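Local coordinates for protein lysine-specific demethylase REF6 (Arabidopsis thaliana, PDB 6A58) that removes methyl groups from tri- and dimethylated lysine of histone H3 and, through the four C2H2-type zinc fingers of this C-terminal piece, binds specific DNA sequences, at residues A[57-60]-A[61-64]; A[46-50]-A[51-55]; A[120-123]-A[124-127]. All coordinates share one frame; numbering follows the deposited sequence.

Contact 1: A[57-60]-A[61-64]; sequences FFSH and KYLV. With ZN (zinc ion), chain B.
Ser59 and Tyr62 meet where helix 60-70 starts. Ser59 is the N-cap, and its OG accepts from Tyr62 N at 3.3 Å. The bond is long and weak, but almost straight (172°). The chi1 of 81° places OG between the backbone N and the carbonyl carbon of its own residue, which turns it in over the first helical turn. Tyr62 CD2 lies 3.2 Å from the same OG, so the hydroxyl oxygen comes obliquely against the tyrosine ring while it accepts from Tyr62 N. The next two amides of the helix find carbonyl acceptors. Leu63 N donates to Ser59 O, and Val64 N donates to His60 O at 3.1 Å. Ser59 therefore accepts twice, once through its side chain and once through its carbonyl.

Phe57 and Leu63 fit the aromatic and aliphatic positions that the C2H2 pattern places between the second cysteine and the first histidine, here of the second zinc site. Phe57 CD2 is 4.0 Å from Leu63 CD1, and the two side chains cross at about a right angle. Phe57 CB packs on Tyr62 CB at 3.8 Å. The carbonyl oxygen of Tyr62 stands over one face of the Phe57 ring, offset toward the rim. Beyond the two segments, this ring also meets His66, a ligand of that second zinc.

His60 serves a different metal. Its NE2 binds the first zinc at 2.2 Å, with Cys25, Cys30 and His43 as the other ligands. This helix thus closes the site of the preceding, degenerate finger. His60 CG is anti to the backbone N (chi1 -162°), and the imidazole lies beside Val64, one turn on. Val64 CG2 approaches the ring obliquely, 3.6 Å from CE1, and the same methyl also rests on His60 O.

Contact 2: A[46-50]-A[51-55]; sequences NICPI and KGCGK. With ZN (zinc ion), chain C.
This is a local turn that brings two zinc-binding cysteines together, in the loop between helices 37-44 and 60-70. Cys48 SG and Cys53 SG each bind the zinc ion at 2.2 Å. The two sulfurs lie 3.7 Å apart. Both have SG anti to the backbone N (chi1 -177° and 179°), which swings them toward the same metal. The ends of the turn are tied by Cys48 N, which donates to Lys55 O at 2.9 Å. Inside it, Cys53 N makes a weak bond to Ile50 O.

The whole is the zinc knuckle of a C2H2 finger, with four residues between the cysteines. Backbone amides point at the sulfurs, as is characteristic of zinc knuckles. Ile50 N donates to Cys48 SG at 3.5 Å, and Lys55 N more weakly to Cys53 SG. These bonds probably spread some of the negative charge of the thiolates. Gly52 and Gly54 both have positive phi and let the chain turn back. A water bridges the two sides of the bend: it donates to Cys48 O and Ile50 O, both at 2.7 Å, and accepts from Gly54 N at 2.9 Å. His66 and His70 of helix 60-70 complete the zinc site.

Contact 3: A[120-123]-A[124-127]; sequences VSDF and SRHK. With ZN (zinc ion), chain E.
Phe123 and Lys127 form the tight side of this contact, one turn apart on helix 120-129. Lys127 CE lies over the centre of the phenyl face, 3.5 Å from the ring centroid, in a CH-pi contact. A bend at chi3 of Lys127 (-75°) folds the chain back over the ring and leaves NZ 3.3 Å from Phe123 CE2. With an alanine in place of Phe123, the lysine chain would probably lose the surface it lies on and be freer to swing, and Tyr106 of strand 106-107 would lose a packing partner.

Val120 O is gripped twice, by Ser124 N at 2.8 Å and by Ser124 OG at 3.1 Å. The hydroxyl comes from above the carbonyl plane. The ordinary helix bonds run from Arg125 N to Ser121 O, His126 N to Asp122 O and Lys127 N to Phe123 O.

In the C2H2 finger this helix carries the first zinc histidine, His126; His132 follows after the helix ends. His126 binds zinc through NE2, with Cys108, Cys113 and His132, and Phe123 takes the hydrophobic position three residues before it.

The solvent side is looser. Asp122 and Arg125 lie side by side with their flat groups almost parallel. Asp122 OD1 is 3.3 Å from Arg125 NH2, but well out of the guanidinium plane. No N-H points at it, so this salt bridge rests on charge alone.

Overall arrangement
All three contacts lie at the surface of an extended chain of small fingers. Each holds at least one zinc ligand, contact 2 two. Leu63 of contact 1 and Cys48 of contact 2 are buried, while contact 3 has no buried residue. Contacts 1 and 2 share one finger and touch: Phe57 N probably bonds to Asn46 O. Yet their ligands serve different zinc ions. Contact 3 belongs to the last finger, about 38 Å from contact 2 between centres. The 46-55 loop relies on sulfur, backbone amides and a water. Contact 1 combines a serine cap, an apolar Phe57-Leu63 pair and a histidine ligand. Contact 3 adds a charged pair and a lysine laid on a ring.

Contact 1: A[57-60]-A[61-64]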
loop_
_atom_site.group_PDB
_atom_site.type_symbol
_atom_site.label_atom_id
_atom_site.label_comp_id
_atom_site.label_asym_id
_atom_site.label_seq_id
_atom_site.Cartn_x
_atom_site.Cartn_y
_atom_site.Cartn_z
ATOM N N PHE A 57 -2.987 13.930 -15.426
ATOM C CA PHE A 57 -3.540 12.586 -15.657
ATOM C C PHE A 57 -4.923 12.614 -16.298
ATOM O O PHE A 57 -5.643 13.604 -16.205
ATOM C CB PHE A 57 -3.527 11.794 -14.346
ATOM C CG PHE A 57 -2.142 11.545 -13.842
ATOM C CD1 PHE A 57 -1.430 10.432 -14.270
ATOM C CD2 PHE A 57 -1.508 12.471 -13.012
ATOM C CE1 PHE A 57 -0.131 10.218 -13.847
ATOM C CE2 PHE A 57 -0.207 12.265 -12.588
ATOM C CZ PHE A 57 0.483 11.136 -13.008
ATOM N N PHE A 58 -5.272 11.519 -16.970
ATOM C CA PHE A 58 -6.508 11.435 -17.754
ATOM C C PHE A 58 -7.751 11.273 -16.880
ATOM O O PHE A 58 -8.846 11.683 -17.272
ATOM C CB PHE A 58 -6.417 10.279 -18.761
ATOM C CG PHE A 58 -7.590 10.196 -19.701
ATOM C CD1 PHE A 58 -7.735 11.117 -20.733
ATOM C CD2 PHE A 58 -8.556 9.204 -19.549
ATOM C CE1 PHE A 58 -8.820 11.050 -21.599
ATOM C CE2 PHE A 58 -9.640 9.130 -20.412
ATOM C CZ PHE A 58 -9.773 10.053 -21.437
ATOM N N SER A 59 -7.580 10.667 -15.708
ATOM C CA SER A 59 -8.676 10.485 -14.768
ATOM C C SER A 59 -8.210 10.725 -13.344
ATOM O O SER A 59 -7.015 10.779 -13.052
ATOM C CB SER A 59 -9.258 9.072 -14.885
ATOM O OG SER A 59 -8.467 8.129 -14.180
ATOM N N HIS A 60 -9.192 10.831 -12.465
ATOM C CA HIS A 60 -8.949 11.041 -11.053
ATOM C C HIS A 60 -8.327 9.812 -10.373
ATOM O O HIS A 60 -7.539 9.959 -9.442
ATOM C CB HIS A 60 -10.252 11.448 -10.377
ATOM C CG HIS A 60 -10.050 12.100 -9.055
ATOM N ND1 HIS A 60 -9.937 11.374 -7.894
ATOM C CD2 HIS A 60 -9.913 13.401 -8.709
ATOM C CE1 HIS A 60 -9.753 12.199 -6.884
ATOM N NE2 HIS A 60 -9.741 13.437 -7.347
ATOM N N LYS A 61 -8.663 8.611 -10.849
ATOM C CA LYS A 61 -8.058 7.376 -10.334
ATOM C C LYS A 61 -6.548 7.318 -10.602
ATOM O O LYS A 61 -5.776 6.947 -9.714
ATOM C CB LYS A 61 -8.745 6.139 -10.929
ATOM C CG LYS A 61 -8.445 4.853 -10.175
ATOM C CD LYS A 61 -9.177 3.657 -10.767
ATOM C CE LYS A 61 -8.528 3.174 -12.054
ATOM N NZ LYS A 61 -9.087 1.867 -12.501
ATOM N N TYR A 62 -6.138 7.683 -11.819
ATOM C CA TYR A 62 -4.711 7.767 -12.179
ATOM C C TYR A 62 -3.942 8.769 -11.313
ATOM O O TYR A 62 -2.803 8.507 -10.917
ATOM C CB TYR A 62 -4.532 8.145 -13.657
ATOM C CG TYR A 62 -4.814 7.028 -14.645
ATOM C CD1 TYR A 62 -4.071 5.849 -14.625
ATOM C CD2 TYR A 62 -5.797 7.168 -15.628
ATOM C CE1 TYR A 62 -4.314 4.831 -15.537
ATOM C CE2 TYR A 62 -6.047 6.156 -16.546
ATOM C CZ TYR A 62 -5.303 4.990 -16.497
ATOM O OH TYR A 62 -5.547 3.986 -17.404
ATOM N N LEU A 63 -4.566 9.914 -11.040
ATOM C CA LEU A 63 -3.976 10.958 -10.195
ATOM C C LEU A 63 -3.686 10.460 -8.775
ATOM O O LEU A 63 -2.582 10.647 -8.261
ATOM C CB LEU A 63 -4.912 12.168 -10.127
ATOM C CG LEU A 63 -4.517 13.326 -9.202
ATOM C CD1 LEU A 63 -3.322 14.072 -9.770
ATOM C CD2 LEU A 63 -5.708 14.244 -8.966
ATOM N N VAL A 64 -4.691 9.846 -8.154
ATOM C CA VAL A 64 -4.599 9.388 -6.758
ATOM C C VAL A 64 -3.534 8.295 -6.598
ATOM O O VAL A 64 -2.755 8.319 -5.640
ATOM C CB VAL A 64 -5.977 8.905 -6.227
ATOM C CG1 VAL A 64 -5.856 8.213 -4.868
ATOM C CG2 VAL A 64 -6.945 10.078 -6.123
HETATM ZN ZN ZN B . -9.916 14.390 -5.392
#

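Contact 2: A[46-50]-A[51-55]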
loop_
_atom_site.group_PDB
_atom_site.type_symbol
_atom_site.label_atom_id
_atom_site.label_comp_id
_atom_site.label_asym_id
_atom_site.label_seq_id
_atom_site.Cartn_x
_atom_site.Cartn_y
_atom_site.Cartn_z
ATOM N N ASN A 46 -6.863 17.070 -12.493
ATOM C CA ASN A 46 -5.971 15.916 -12.375
ATOM C C ASN A 46 -4.486 16.251 -12.491
ATOM O O ASN A 46 -3.704 15.480 -13.055
ATOM C CB ASN A 46 -6.396 14.819 -13.364
ATOM C CG ASN A 46 -7.830 14.371 -13.147
ATOM O OD1 ASN A 46 -8.615 14.286 -14.088
ATOM N ND2 ASN A 46 -8.182 14.107 -11.898
ATOM N N ILE A 47 -4.108 17.396 -11.924
ATOM C CA ILE A 47 -2.716 17.816 -11.831
ATOM C C ILE A 47 -2.193 17.340 -10.479
ATOM O O ILE A 47 -2.846 17.545 -9.454
ATOM C CB ILE A 47 -2.569 19.349 -11.933
ATOM C CG1 ILE A 47 -3.110 19.853 -13.277
ATOM C CG2 ILE A 47 -1.108 19.763 -11.764
ATOM C CD1 ILE A 47 -3.452 21.326 -13.297
ATOM N N CYS A 48 -1.030 16.693 -10.484
ATOM C CA CYS A 48 -0.410 16.189 -9.252
ATOM C C CYS A 48 -0.355 17.266 -8.154
ATOM O O CYS A 48 0.004 18.407 -8.437
ATOM C CB CYS A 48 1.003 15.695 -9.539
ATOM S SG CYS A 48 1.819 14.985 -8.094
ATOM N N PRO A 49 -0.701 16.904 -6.899
ATOM C CA PRO A 49 -0.695 17.891 -5.808
ATOM C C PRO A 49 0.688 18.277 -5.266
ATOM O O PRO A 49 0.769 19.189 -4.440
ATOM C CB PRO A 49 -1.493 17.188 -4.702
ATOM C CG PRO A 49 -1.263 15.741 -4.953
ATOM C CD PRO A 49 -1.224 15.602 -6.446
ATOM N N ILE A 50 1.751 17.594 -5.703
ATOM C CA ILE A 50 3.085 17.757 -5.116
ATOM C C ILE A 50 3.882 18.854 -5.822
ATOM O O ILE A 50 3.954 18.888 -7.055
ATOM C CB ILE A 50 3.871 16.419 -5.154
ATOM C CG1 ILE A 50 3.104 15.313 -4.404
ATOM C CG2 ILE A 50 5.285 16.589 -4.603
ATOM C CD1 ILE A 50 2.798 15.602 -2.948
ATOM N N LYS A 51 4.497 19.729 -5.027
ATOM C CA LYS A 51 5.339 20.814 -5.545
ATOM C C LYS A 51 6.460 20.270 -6.437
ATOM O O LYS A 51 7.144 19.311 -6.070
ATOM C CB LYS A 51 5.949 21.621 -4.391
ATOM C CG LYS A 51 4.950 22.438 -3.588
ATOM C CD LYS A 51 5.556 22.938 -2.284
ATOM C CE LYS A 51 4.545 23.723 -1.466
ATOM N NZ LYS A 51 5.076 24.169 -0.146
ATOM N N GLY A 52 6.613 20.870 -7.618
ATOM C CA GLY A 52 7.676 20.509 -8.559
ATOM C C GLY A 52 7.416 19.365 -9.529
ATOM O O GLY A 52 8.220 19.148 -10.440
ATOM N N CYS A 53 6.314 18.629 -9.358
ATOM C CA CYS A 53 6.037 17.461 -10.199
ATOM C C CYS A 53 5.466 17.880 -11.557
ATOM O O CYS A 53 6.105 17.672 -12.591
ATOM C CB CYS A 53 5.095 16.479 -9.492
ATOM S SG CYS A 53 4.691 15.032 -10.489
ATOM N N GLY A 54 4.267 18.459 -11.545
ATOM C CA GLY A 54 3.622 18.961 -12.761
ATOM C C GLY A 54 2.929 17.945 -13.658
ATOM O O GLY A 54 2.358 18.329 -14.680
ATOM N N LYS A 55 2.953 16.661 -13.297
ATOM C CA LYS A 55 2.331 15.628 -14.128
ATOM C C LYS A 55 0.803 15.752 -14.091
ATOM O O LYS A 55 0.220 15.980 -13.029
ATOM C CB LYS A 55 2.777 14.231 -13.689
ATOM C CG LYS A 55 4.253 13.957 -13.932
ATOM C CD LYS A 55 4.628 12.561 -13.465
ATOM C CE LYS A 55 6.005 12.140 -13.953
ATOM N NZ LYS A 55 7.097 12.965 -13.372
HETATM ZN ZN ZN C . 3.513 13.855 -8.993
HETATM O O HOH W 1 2.452 18.993 -9.303
#

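Contact 3: A[120-123]-A[124-127]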
loop_
_atom_site.group_PDB
_atom_site.type_symbol
_atom_site.label_atom_id
_atom_site.label_comp_id
_atom_site.label_asym_id
_atom_site.label_seq_id
_atom_site.Cartn_x
_atom_site.Cartn_y
_atom_site.Cartn_z
ATOM N N VAL A 120 1.569 -15.980 1.692
ATOM C CA VAL A 120 0.650 -16.678 0.785
ATOM C C VAL A 120 1.082 -16.582 -0.688
ATOM O O VAL A 120 0.880 -17.530 -1.443
ATOM C CB VAL A 120 -0.818 -16.205 0.966
ATOM C CG1 VAL A 120 -1.039 -14.809 0.394
ATOM C CG2 VAL A 120 -1.786 -17.202 0.340
ATOM N N SER A 121 1.680 -15.454 -1.080
ATOM C CA SER A 121 2.196 -15.269 -2.445
ATOM C C SER A 121 3.285 -16.281 -2.816
ATOM O O SER A 121 3.362 -16.714 -3.968
ATOM C CB SER A 121 2.723 -13.843 -2.642
ATOM O OG SER A 121 3.758 -13.542 -1.720
ATOM N N ASP A 122 4.118 -16.653 -1.841
ATOM C CA ASP A 122 5.119 -17.711 -2.027
ATOM C C ASP A 122 4.455 -19.079 -2.200
ATOM O O ASP A 122 4.910 -19.894 -3.007
ATOM C CB ASP A 122 6.095 -17.776 -0.843
ATOM C CG ASP A 122 6.893 -16.493 -0.649
ATOM O OD1 ASP A 122 7.023 -15.691 -1.603
ATOM O OD2 ASP A 122 7.402 -16.292 0.475
ATOM N N PHE A 123 3.397 -19.329 -1.427
ATOM C CA PHE A 123 2.619 -20.569 -1.528
ATOM C C PHE A 123 1.886 -20.664 -2.870
ATOM O O PHE A 123 1.869 -21.728 -3.491
ATOM C CB PHE A 123 1.638 -20.682 -0.346
ATOM C CG PHE A 123 0.821 -21.956 -0.321
ATOM C CD1 PHE A 123 1.396 -23.197 -0.601
ATOM C CD2 PHE A 123 -0.531 -21.914 0.025
ATOM C CE1 PHE A 123 0.635 -24.357 -0.561
ATOM C CE2 PHE A 123 -1.292 -23.073 0.070
ATOM C CZ PHE A 123 -0.709 -24.296 -0.223
ATOM N N SER A 124 1.297 -19.552 -3.312
ATOM C CA SER A 124 0.632 -19.481 -4.622
ATOM C C SER A 124 1.614 -19.674 -5.780
ATOM O O SER A 124 1.304 -20.369 -6.748
ATOM C CB SER A 124 -0.100 -18.147 -4.787
ATOM O OG SER A 124 -1.125 -18.008 -3.820
ATOM N N ARG A 125 2.789 -19.055 -5.672
ATOM C CA ARG A 125 3.862 -19.219 -6.659
ATOM C C ARG A 125 4.341 -20.671 -6.750
ATOM O O ARG A 125 4.584 -21.176 -7.849
ATOM C CB ARG A 125 5.039 -18.296 -6.322
ATOM C CG ARG A 125 6.174 -18.314 -7.337
ATOM C CD ARG A 125 7.148 -17.170 -7.106
ATOM N NE ARG A 125 7.762 -17.217 -5.777
ATOM C CZ ARG A 125 8.627 -16.319 -5.300
ATOM N NH1 ARG A 125 9.013 -15.275 -6.037
ATOM N NH2 ARG A 125 9.117 -16.466 -4.070
ATOM N N HIS A 126 4.478 -21.328 -5.596
ATOM C CA HIS A 126 4.859 -22.746 -5.535
ATOM C C HIS A 126 3.827 -23.650 -6.217
ATOM O O HIS A 126 4.197 -24.546 -6.980
ATOM C CB HIS A 126 5.064 -23.183 -4.078
ATOM C CG HIS A 126 5.326 -24.649 -3.910
ATOM N ND1 HIS A 126 6.537 -25.231 -4.217
ATOM C CD2 HIS A 126 4.538 -25.646 -3.442
ATOM C CE1 HIS A 126 6.479 -26.525 -3.958
ATOM N NE2 HIS A 126 5.277 -26.802 -3.485
ATOM N N LYS A 127 2.546 -23.412 -5.937
ATOM C CA LYS A 127 1.451 -24.180 -6.550
ATOM C C LYS A 127 1.325 -23.958 -8.063
ATOM O O LYS A 127 0.893 -24.860 -8.779
ATOM C CB LYS A 127 0.114 -23.883 -5.858
ATOM C CG LYS A 127 0.001 -24.490 -4.467
ATOM C CD LYS A 127 -1.382 -24.296 -3.863
ATOM C CE LYS A 127 -1.603 -22.867 -3.393
ATOM N NZ LYS A 127 -2.922 -22.692 -2.723
HETATM ZN ZN ZN E . 4.382 -28.607 -2.732
#